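Natterin-like protein (Lethenteron camtschaticum, PDB 6IUL) is a lamprey immune cytotoxin that probably recognises cell-surface glycans through its jacalin-like lectin domain and forms membrane pores in the manner of aerolysin-family toxins. Local coordinates at residues M159-M168 against V221-V232. Numbering follows the deposited sequence.
Sequences MHQILPNVQM and VMEVETGFSFTV
F230 and P164 pack together where a beta-hairpin of the aerolysin-like pore-forming module, strands 212-223 and 228-238, packs against the connection leading into strand 166-178. Followed outward, F230 starts at CB, which meets M159 CG at 3.4 Å. With its CG set opposite its own carbonyl carbon (chi1 -72°), the ring is directed at the 159-168 chain. P164 CG sits over the centre of one face, 3.7 Å from the F230 centroid and only 4° off the normal, a CH-pi contact that takes in CG, CD1 and CE1. F230 CD2 comes 3.5 Å from I162 O, and F230 CE2 is 3.7 Å from I162 CG1, which lies at the edge in the ring plane. The far corner, F230 CZ, ends 3.7 Å from P164 CA. Strand 260-285 adds I273 against F230.

Two residues earlier, F228 repeats the theme: V166 CG2 rests over its face, 3.9 Å from the F228 centroid but displaced toward the rim. V221, on the partner strand of the hairpin, touches both P164 and V166. No hydrogen bond joins the two segments; the contact rests mainly on apolar packing, with P164 CD also against F228 O (3.3 Å). M159, bent at chi3 (95°), slips past F230 until M159 CE lies 3.5 Å from T231 CA.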
ATOM      1  N   MET A 159     -16.632 -17.595  11.268  1.00 48.79           N
ATOM      2  CA  MET A 159     -17.327 -16.489  10.638  1.00 53.25           C
ATOM      3  C   MET A 159     -18.861 -16.515  10.820  1.00 55.79           C
ATOM      4  O   MET A 159     -19.457 -15.505  11.198  1.00 43.88           O
ATOM      5  CB  MET A 159     -17.011 -16.445   9.144  1.00 53.11           C
ATOM      6  CG  MET A 159     -17.672 -15.239   8.473  1.00 51.43           C
ATOM      7  SD  MET A 159     -16.964 -14.824   6.871  1.00 51.69           S
ATOM      8  CE  MET A 159     -18.051 -15.681   5.744  1.00 56.78           C
ATOM      9  N   HIS A 160     -19.451 -17.669  10.531  1.00 57.83           N
ATOM     10  CA  HIS A 160     -20.861 -17.961  10.744  1.00 60.74           C
ATOM     11  C   HIS A 160     -21.389 -17.801  12.188  1.00 55.98           C
ATOM     12  O   HIS A 160     -22.578 -17.873  12.378  1.00 61.34           O
ATOM     13  CB  HIS A 160     -21.110 -19.413  10.285  1.00 65.96           C
ATOM     14  CG  HIS A 160     -20.413 -20.439  11.144  1.00 73.43           C
ATOM     15  ND1 HIS A 160     -19.044 -20.628  11.116  1.00 78.02           N
ATOM     16  CD2 HIS A 160     -20.885 -21.269  12.101  1.00 71.02           C
ATOM     17  CE1 HIS A 160     -18.713 -21.561  11.989  1.00 73.67           C
ATOM     18  NE2 HIS A 160     -19.811 -21.968  12.599  1.00 72.59           N
ATOM     19  N   GLN A 161     -20.534 -17.631  13.188  1.00 49.96           N
ATOM     20  CA  GLN A 161     -20.970 -17.570  14.575  1.00 54.44           C
ATOM     21  C   GLN A 161     -20.872 -16.188  15.165  1.00 55.41           C
ATOM     22  O   GLN A 161     -21.329 -15.979  16.289  1.00 53.96           O
ATOM     23  CB  GLN A 161     -20.127 -18.495  15.478  1.00 58.62           C
ATOM     24  CG  GLN A 161     -20.156 -19.970  15.105  1.00 61.02           C
ATOM     25  CD  GLN A 161     -19.107 -20.790  15.872  1.00 66.32           C
ATOM     26  OE1 GLN A 161     -18.108 -20.254  16.390  1.00 60.15           O
ATOM     27  NE2 GLN A 161     -19.325 -22.105  15.934  1.00 67.15           N
ATOM     28  N   ILE A 162     -20.242 -15.232  14.476  1.00 57.77           N
ATOM     29  CA  ILE A 162     -20.172 -13.910  15.047  1.00 59.94           C
ATOM     30  C   ILE A 162     -20.907 -12.891  14.166  1.00 59.70           C
ATOM     31  O   ILE A 162     -20.873 -12.958  12.926  1.00 52.54           O
ATOM     32  CB  ILE A 162     -18.747 -13.517  15.424  1.00 65.81           C
ATOM     33  CG1 ILE A 162     -18.070 -12.779  14.317  1.00 71.18           C
ATOM     34  CG2 ILE A 162     -17.891 -14.727  15.814  1.00 62.42           C
ATOM     35  CD1 ILE A 162     -17.030 -11.819  14.865  1.00 76.74           C
ATOM     36  N   LEU A 163     -21.623 -11.989  14.830  1.00 59.13           N
ATOM     37  CA  LEU A 163     -22.386 -10.986  14.099  1.00 61.37           C
ATOM     38  C   LEU A 163     -21.562  -9.734  13.875  1.00 48.60           C
ATOM     39  O   LEU A 163     -20.850  -9.300  14.790  1.00 45.93           O
ATOM     40  CB  LEU A 163     -23.711 -10.654  14.787  1.00 64.87           C
ATOM     41  CG  LEU A 163     -24.838 -11.677  14.513  1.00 73.52           C
ATOM     42  CD1 LEU A 163     -26.158 -11.025  14.945  1.00 71.90           C
ATOM     43  CD2 LEU A 163     -24.957 -12.233  13.070  1.00 75.67           C
ATOM     44  N   PRO A 164     -21.671  -9.151  12.661  1.00 41.97           N
ATOM     45  CA  PRO A 164     -20.962  -7.919  12.365  1.00 46.21           C
ATOM     46  C   PRO A 164     -21.433  -6.794  13.276  1.00 46.16           C
ATOM     47  O   PRO A 164     -22.604  -6.747  13.657  1.00 53.17           O
ATOM     48  CB  PRO A 164     -21.331  -7.622  10.915  1.00 42.17           C
ATOM     49  CG  PRO A 164     -21.820  -8.890  10.356  1.00 42.95           C
ATOM     50  CD  PRO A 164     -22.425  -9.642  11.498  1.00 42.60           C
ATOM     51  N   ASN A 165     -20.526  -5.912  13.658  1.00 42.81           N
ATOM     52  CA  ASN A 165     -20.927  -4.729  14.396  1.00 45.87           C
ATOM     53  C   ASN A 165     -20.919  -3.522  13.426  1.00 49.48           C
ATOM     54  O   ASN A 165     -19.894  -2.821  13.282  1.00 48.41           O
ATOM     55  CB  ASN A 165     -19.988  -4.478  15.568  1.00 47.08           C
ATOM     56  CG  ASN A 165     -20.363  -3.235  16.335  1.00 54.35           C
ATOM     57  OD1 ASN A 165     -21.509  -2.788  16.267  1.00 70.10           O
ATOM     58  ND2 ASN A 165     -19.413  -2.658  17.044  1.00 53.38           N
ATOM     59  N   VAL A 166     -22.047  -3.281  12.768  1.00 47.95           N
ATOM     60  CA  VAL A 166     -22.140  -2.196  11.779  1.00 45.59           C
ATOM     61  C   VAL A 166     -22.525  -0.865  12.402  1.00 41.58           C
ATOM     62  O   VAL A 166     -23.610  -0.727  12.887  1.00 50.60           O
ATOM     63  CB  VAL A 166     -23.155  -2.563  10.700  1.00 44.95           C
ATOM     64  CG1 VAL A 166     -23.228  -1.472   9.662  1.00 48.67           C
ATOM     65  CG2 VAL A 166     -22.771  -3.879  10.041  1.00 45.95           C
ATOM     66  N   GLN A 167     -21.613   0.096  12.414  1.00 45.71           N
ATOM     67  CA  GLN A 167     -21.841   1.427  12.972  1.00 48.07           C
ATOM     68  C   GLN A 167     -22.225   2.400  11.834  1.00 49.00           C
ATOM     69  O   GLN A 167     -21.502   2.518  10.822  1.00 39.91           O
ATOM     70  CB  GLN A 167     -20.596   2.005  13.693  1.00 52.25           C
ATOM     71  CG  GLN A 167     -20.087   1.317  14.986  1.00 60.27           C
ATOM     72  CD  GLN A 167     -21.122   1.128  16.127  1.00 69.12           C
ATOM     73  OE1 GLN A 167     -20.752   0.724  17.220  1.00 80.51           O
ATOM     74  NE2 GLN A 167     -22.404   1.354  15.858  1.00 67.91           N
ATOM     75  N   MET A 168     -23.343   3.103  12.043  1.00 39.69           N
ATOM     76  CA  MET A 168     -23.889   4.057  11.090  1.00 38.16           C
ATOM     77  C   MET A 168     -23.318   5.438  11.343  1.00 37.24           C
ATOM     78  O   MET A 168     -23.154   5.860  12.490  1.00 33.61           O
ATOM     79  CB  MET A 168     -25.424   4.085  11.201  1.00 38.43           C
ATOM     80  CG  MET A 168     -26.098   2.754  10.893  1.00 38.78           C
ATOM     81  SD  MET A 168     -25.683   2.035   9.269  1.00 44.08           S
ATOM     82  CE  MET A 168     -26.985   0.782   9.163  1.00 55.40           C
ATOM     83  N   VAL A 221     -19.692  -7.462   4.642  1.00 51.46           N
ATOM     84  CA  VAL A 221     -20.938  -7.494   5.358  1.00 53.61           C
ATOM     85  C   VAL A 221     -22.094  -7.588   4.363  1.00 55.85           C
ATOM     86  O   VAL A 221     -22.028  -7.048   3.281  1.00 50.93           O
ATOM     87  CB  VAL A 221     -21.033  -6.257   6.244  1.00 54.98           C
ATOM     88  CG1 VAL A 221     -22.469  -5.921   6.588  1.00 65.39           C
ATOM     89  CG2 VAL A 221     -20.207  -6.460   7.504  1.00 52.98           C
ATOM     90  N   MET A 222     -23.145  -8.301   4.745  1.00 59.22           N
ATOM     91  CA  MET A 222     -24.276  -8.586   3.871  1.00 62.96           C
ATOM     92  C   MET A 222     -25.592  -8.343   4.618  1.00 65.44           C
ATOM     93  O   MET A 222     -25.763  -8.762   5.773  1.00 57.98           O
ATOM     94  CB  MET A 222     -24.181 -10.052   3.431  1.00 71.83           C
ATOM     95  CG  MET A 222     -25.381 -10.618   2.697  1.00 75.11           C
ATOM     96  SD  MET A 222     -25.155 -12.394   2.439  1.00 82.29           S
ATOM     97  CE  MET A 222     -24.484 -12.370   0.772  1.00 87.79           C
ATOM     98  N   GLU A 223     -26.536  -7.729   3.916  1.00 76.71           N
ATOM     99  CA  GLU A 223     -27.868  -7.393   4.458  1.00 79.66           C
ATOM    100  C   GLU A 223     -28.738  -8.650   4.495  1.00 72.10           C
ATOM    101  O   GLU A 223     -29.040  -9.240   3.469  1.00 68.24           O
ATOM    102  CB  GLU A 223     -28.576  -6.285   3.645  1.00 85.68           C
ATOM    103  CG  GLU A 223     -27.654  -5.373   2.816  1.00 94.03           C
ATOM    104  CD  GLU A 223     -27.259  -5.989   1.468  1.00 95.75           C
ATOM    105  OE1 GLU A 223     -28.191  -6.378   0.742  1.00103.69           O
ATOM    106  OE2 GLU A 223     -26.042  -6.129   1.154  1.00 77.93           O
ATOM    107  N   VAL A 224     -29.060  -9.076   5.704  1.00 74.53           N
ATOM    108  CA  VAL A 224     -30.140 -10.015   5.943  1.00 89.68           C
ATOM    109  C   VAL A 224     -31.205  -9.160   6.628  1.00 95.32           C
ATOM    110  O   VAL A 224     -30.963  -7.989   6.881  1.00106.41           O
ATOM    111  CB  VAL A 224     -29.679 -11.224   6.802  1.00 84.54           C
ATOM    112  CG1 VAL A 224     -28.663 -12.045   6.023  1.00 79.64           C
ATOM    113  CG2 VAL A 224     -29.126 -10.791   8.164  1.00 78.87           C
ATOM    114  N   GLU A 225     -32.389  -9.708   6.889  1.00103.94           N
ATOM    115  CA  GLU A 225     -33.394  -8.932   7.600  1.00104.23           C
ATOM    116  C   GLU A 225     -33.568  -9.426   9.021  1.00 95.65           C
ATOM    117  O   GLU A 225     -34.583  -9.165   9.652  1.00 96.42           O
ATOM    118  CB  GLU A 225     -34.699  -8.861   6.805  1.00107.69           C
ATOM    119  CG  GLU A 225     -34.521  -8.137   5.477  1.00107.78           C
ATOM    120  CD  GLU A 225     -34.553  -9.061   4.269  1.00107.30           C
ATOM    121  OE1 GLU A 225     -34.192 -10.253   4.395  1.00106.15           O
ATOM    122  OE2 GLU A 225     -34.929  -8.582   3.188  1.00102.25           O
ATOM    123  N   THR A 226     -32.553 -10.139   9.510  1.00 94.89           N
ATOM    124  CA  THR A 226     -32.303 -10.315  10.946  1.00 93.65           C
ATOM    125  C   THR A 226     -31.354  -9.209  11.429  1.00 90.21           C
ATOM    126  O   THR A 226     -31.273  -8.882  12.617  1.00 88.68           O
ATOM    127  CB  THR A 226     -31.641 -11.682  11.236  1.00 94.44           C
ATOM    128  OG1 THR A 226     -32.390 -12.727  10.600  1.00 91.76           O
ATOM    129  CG2 THR A 226     -31.525 -11.942  12.752  1.00 86.23           C
ATOM    130  N   GLY A 227     -30.650  -8.628  10.469  1.00 84.14           N
ATOM    131  CA  GLY A 227     -29.625  -7.626  10.735  1.00 83.24           C
ATOM    132  C   GLY A 227     -28.544  -7.690   9.661  1.00 76.08           C
ATOM    133  O   GLY A 227     -28.822  -7.511   8.471  1.00 65.93           O
ATOM    134  N   PHE A 228     -27.310  -7.967  10.075  1.00 62.23           N
ATOM    135  CA  PHE A 228     -26.241  -8.163   9.119  1.00 57.55           C
ATOM    136  C   PHE A 228     -25.562  -9.509   9.387  1.00 53.92           C
ATOM    137  O   PHE A 228     -25.571 -10.021  10.506  1.00 49.25           O
ATOM    138  CB  PHE A 228     -25.242  -7.022   9.216  1.00 58.19           C
ATOM    139  CG  PHE A 228     -25.759  -5.697   8.716  1.00 57.86           C
ATOM    140  CD1 PHE A 228     -25.780  -5.410   7.360  1.00 52.07           C
ATOM    141  CD2 PHE A 228     -26.160  -4.705   9.607  1.00 60.27           C
ATOM    142  CE1 PHE A 228     -26.189  -4.161   6.896  1.00 54.24           C
ATOM    143  CE2 PHE A 228     -26.603  -3.461   9.143  1.00 56.57           C
ATOM    144  CZ  PHE A 228     -26.612  -3.187   7.790  1.00 49.87           C
ATOM    145  N   SER A 229     -25.010 -10.085   8.330  1.00 52.37           N
ATOM    146  CA  SER A 229     -24.151 -11.241   8.450  1.00 53.37           C
ATOM    147  C   SER A 229     -22.878 -11.074   7.623  1.00 51.84           C
ATOM    148  O   SER A 229     -22.831 -10.335   6.653  1.00 53.14           O
ATOM    149  CB  SER A 229     -24.879 -12.494   8.015  1.00 54.58           C
ATOM    150  OG  SER A 229     -25.167 -12.406   6.636  1.00 60.99           O
ATOM    151  N   PHE A 230     -21.834 -11.795   8.013  1.00 51.01           N
ATOM    152  CA  PHE A 230     -20.609 -11.877   7.204  1.00 46.40           C
ATOM    153  C   PHE A 230     -20.749 -12.809   5.984  1.00 49.58           C
ATOM    154  O   PHE A 230     -21.431 -13.827   6.052  1.00 53.99           O
ATOM    155  CB  PHE A 230     -19.446 -12.335   8.087  1.00 40.66           C
ATOM    156  CG  PHE A 230     -18.965 -11.296   9.062  1.00 35.94           C
ATOM    157  CD1 PHE A 230     -18.563 -10.058   8.622  1.00 37.29           C
ATOM    158  CD2 PHE A 230     -18.838 -11.581  10.408  1.00 36.69           C
ATOM    159  CE1 PHE A 230     -18.076  -9.110   9.500  1.00 36.88           C
ATOM    160  CE2 PHE A 230     -18.381 -10.629  11.301  1.00 39.42           C
ATOM    161  CZ  PHE A 230     -17.980  -9.391  10.846  1.00 40.57           C
ATOM    162  N   THR A 231     -20.134 -12.435   4.862  1.00 50.50           N
ATOM    163  CA  THR A 231     -19.848 -13.365   3.748  1.00 52.52           C
ATOM    164  C   THR A 231     -18.462 -13.060   3.183  1.00 55.99           C
ATOM    165  O   THR A 231     -17.815 -12.097   3.622  1.00 47.56           O
ATOM    166  CB  THR A 231     -20.822 -13.251   2.588  1.00 55.43           C
ATOM    167  OG1 THR A 231     -21.172 -11.870   2.424  1.00 57.76           O
ATOM    168  CG2 THR A 231     -22.041 -14.113   2.842  1.00 68.25           C
ATOM    169  N   VAL A 232     -17.997 -13.868   2.226  1.00 54.46           N
ATOM    170  CA  VAL A 232     -16.731 -13.583   1.571  1.00 57.25           C
ATOM    171  C   VAL A 232     -17.011 -13.212   0.136  1.00 51.65           C
ATOM    172  O   VAL A 232     -17.631 -13.972  -0.603  1.00 46.79           O
ATOM    173  CB  VAL A 232     -15.674 -14.744   1.625  1.00 60.31           C
ATOM    174  CG1 VAL A 232     -15.303 -15.066   3.061  1.00 60.64           C
ATOM    175  CG2 VAL A 232     -16.143 -15.984   0.867  1.00 65.15           C
TER